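Local coordinates for protein sugar ABC transporter (Agrobacterium radiobacter, PDB 4RXT) that binds arabinose between its two lobes and probably serves as the sugar-binding component of an ABC transporter, at residues A[107-112]-A[148-153]. Sequence-based numbering, arbitrary orientation.
With ARA (alpha-L-arabinopyranose), chain B.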
loop_
_atom_site.group_PDB
_atom_site.type_symbol
_atom_site.label_atom_id
_atom_site.label_comp_id
_atom_site.label_asym_id
_atom_site.label_seq_id
_atom_site.Cartn_x
_atom_site.Cartn_y
_atom_site.Cartn_z
ATOM N N THR A 107 -7.208 -1.941 -3.220
ATOM C CA THR A 107 -6.566 -2.503 -4.389
ATOM C C THR A 107 -6.716 -4.047 -4.356
ATOM O O THR A 107 -6.737 -4.662 -3.286
ATOM C CB THR A 107 -5.070 -2.127 -4.371
ATOM O OG1 THR A 107 -4.979 -0.699 -4.245
ATOM C CG2 THR A 107 -4.296 -2.627 -5.621
ATOM N N ASP A 108 -6.780 -4.666 -5.533
ATOM C CA ASP A 108 -6.580 -6.106 -5.678
ATOM C C ASP A 108 -5.056 -6.303 -5.584
ATOM O O ASP A 108 -4.318 -6.158 -6.536
ATOM C CB ASP A 108 -7.155 -6.593 -7.011
ATOM C CG ASP A 108 -6.948 -8.093 -7.255
ATOM O OD1 ASP A 108 -6.074 -8.775 -6.585
ATOM O OD2 ASP A 108 -7.647 -8.577 -8.180
ATOM N N ASN A 109 -4.612 -6.606 -4.381
ATOM C CA ASN A 109 -3.179 -6.631 -4.105
ATOM C C ASN A 109 -2.418 -7.784 -4.737
ATOM O O ASN A 109 -1.268 -7.639 -5.101
ATOM C CB ASN A 109 -2.888 -6.518 -2.623
ATOM C CG ASN A 109 -3.142 -5.109 -2.132
ATOM O OD1 ASN A 109 -2.462 -4.171 -2.573
ATOM N ND2 ASN A 109 -4.139 -4.938 -1.263
ATOM N N THR A 110 -3.086 -8.900 -4.950
ATOM C CA THR A 110 -2.446 -10.001 -5.643
ATOM C C THR A 110 -2.191 -9.605 -7.106
ATOM O O THR A 110 -1.066 -9.806 -7.654
ATOM C CB THR A 110 -3.275 -11.272 -5.538
ATOM O OG1 THR A 110 -3.523 -11.545 -4.147
ATOM C CG2 THR A 110 -2.499 -12.401 -6.141
ATOM N N GLN A 111 -3.209 -9.018 -7.736
ATOM C CA GLN A 111 -3.063 -8.520 -9.095
ATOM C C GLN A 111 -1.983 -7.430 -9.158
ATOM O O GLN A 111 -1.233 -7.324 -10.134
ATOM C CB GLN A 111 -4.386 -7.988 -9.630
ATOM C CG GLN A 111 -4.374 -7.593 -11.098
ATOM C CD GLN A 111 -5.694 -6.950 -11.525
ATOM O OE1 GLN A 111 -6.455 -7.546 -12.301
ATOM N NE2 GLN A 111 -5.981 -5.744 -11.004
ATOM N N GLY A 112 -1.908 -6.621 -8.114
ATOM C CA GLY A 112 -0.895 -5.560 -8.052
ATOM C C GLY A 112 0.517 -6.154 -8.079
ATOM O O GLY A 112 1.417 -5.640 -8.749
ATOM N N GLU A 148 1.666 -9.016 1.873
ATOM C CA GLU A 148 1.791 -10.469 1.642
ATOM C C GLU A 148 1.119 -10.886 0.321
ATOM O O GLU A 148 1.619 -11.748 -0.430
ATOM C CB GLU A 148 1.263 -11.253 2.824
ATOM C CG GLU A 148 2.093 -11.050 4.082
ATOM C CD GLU A 148 3.581 -11.413 3.958
ATOM O OE1 GLU A 148 3.964 -12.309 3.158
ATOM O OE2 GLU A 148 4.387 -10.830 4.718
ATOM N N GLN A 149 -0.005 -10.251 0.013
ATOM C CA GLN A 149 -0.660 -10.520 -1.276
ATOM C C GLN A 149 0.168 -10.042 -2.476
ATOM O O GLN A 149 0.232 -10.703 -3.499
ATOM C CB GLN A 149 -2.067 -9.951 -1.318
ATOM C CG GLN A 149 -2.981 -10.712 -0.395
ATOM C CD GLN A 149 -4.389 -10.200 -0.427
ATOM O OE1 GLN A 149 -4.601 -9.015 -0.520
ATOM N NE2 GLN A 149 -5.365 -11.092 -0.348
ATOM N N ARG A 150 0.779 -8.860 -2.361
ATOM C CA ARG A 150 1.664 -8.359 -3.444
ATOM C C ARG A 150 2.823 -9.323 -3.641
ATOM O O ARG A 150 3.203 -9.664 -4.771
ATOM C CB ARG A 150 2.172 -6.959 -3.136
ATOM C CG ARG A 150 1.057 -5.967 -3.100
ATOM C CD ARG A 150 1.519 -4.620 -2.603
ATOM N NE ARG A 150 0.346 -3.815 -2.287
ATOM C CZ ARG A 150 0.332 -2.659 -1.662
ATOM N NH1 ARG A 150 1.473 -2.039 -1.342
ATOM N NH2 ARG A 150 -0.839 -2.119 -1.422
ATOM N N ARG A 151 3.383 -9.791 -2.540
ATOM C CA ARG A 151 4.484 -10.738 -2.611
ATOM C C ARG A 151 4.063 -12.024 -3.344
ATOM O O ARG A 151 4.742 -12.486 -4.245
ATOM C CB ARG A 151 5.002 -11.044 -1.208
ATOM C CG ARG A 151 5.978 -12.207 -1.109
ATOM C CD ARG A 151 6.529 -12.359 0.298
ATOM N NE ARG A 151 7.457 -13.479 0.397
ATOM C CZ ARG A 151 7.092 -14.756 0.408
ATOM N NH1 ARG A 151 5.815 -15.089 0.365
ATOM N NH2 ARG A 151 8.017 -15.682 0.462
ATOM N N THR A 152 2.919 -12.553 -2.963
ATOM C CA THR A 152 2.382 -13.774 -3.598
ATOM C C THR A 152 2.138 -13.541 -5.094
ATOM O O THR A 152 2.526 -14.336 -5.949
ATOM C CB THR A 152 1.098 -14.206 -2.870
ATOM O OG1 THR A 152 1.440 -14.614 -1.538
ATOM C CG2 THR A 152 0.460 -15.401 -3.564
ATOM N N GLY A 153 1.479 -12.437 -5.419
ATOM C CA GLY A 153 1.120 -12.189 -6.789
ATOM C C GLY A 153 2.385 -12.082 -7.635
ATOM O O GLY A 153 2.473 -12.632 -8.747
HETATM C C1 ARA B . 0.849 1.260 0.769
HETATM C C2 ARA B . 0.078 -0.009 1.183
HETATM C C3 ARA B . -0.152 0.008 2.684
HETATM C C4 ARA B . 1.159 0.243 3.455
HETATM C C5 ARA B . 2.229 0.729 2.571
HETATM O O1 ARA B . 1.358 0.658 -0.415
HETATM O O2 ARA B . -1.203 -0.065 0.527
HETATM O O3 ARA B . -0.836 -1.203 3.047
HETATM O O4 ARA B . 1.757 -0.968 3.923
HETATM O O5 ARA B . 1.844 1.764 1.650
HETATM O O HOH W 1 -6.360 -7.498 -2.174
#
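The guanidinium of R150 meets N109 and the sugar at its edge: N109 OD1 lies in its plane beside NE and NH2, and alpha-L-arabinopyranose sits off NH1 and NH2, while F226 makes a cation-pi contact with the group. The contact lies at the edge of the cleft of a two-lobed periplasmic binding protein, where the chain passes from the sheet holding strand 103-106 to the one holding strand 133-139; the start of helix 109-128, two residues after strand 103-106, packs against the first turns of helix 145-161. R150 grips N109 side-on, both nitrogens sharing one oxygen: NE donates to OD1 at 2.8 Å and NH2 to OD1 at 2.9 Å. Both come from the same face of the N109 amide, above its carbonyl plane, with the amide and guanidinium planes 44° apart. The arginine chain runs extended from CG to NE, its CG passing 3.5 Å from N109 O. Toward the ligand, NH1 donates to sugar O1 with an N-H...O angle of 165° and NH2 to O2. N109, outside the first shell of the sugar, holds two N-H groups of the arginine and so should limit the rotation of its guanidinium; NH1 also reaches S200 O, and the side chain touches N201 and Q247, both of the same pocket. Nearer the helix backbones come CA-H...O contacts, T110 CA to Q149 O and G153 CA to T110 O, the second 3.3 Å long. T110 OG1 sits anti to its carbonyl carbon and rests on Q149 CB, which leaves CG2 anti to the backbone N and lying against G153 CA. D108 caps helix 109-128 through OD1, which accepts from Q111 N. A water completes the link between the helices, donating to Q149 OE1 and accepting from N109 N at 3.0 Å.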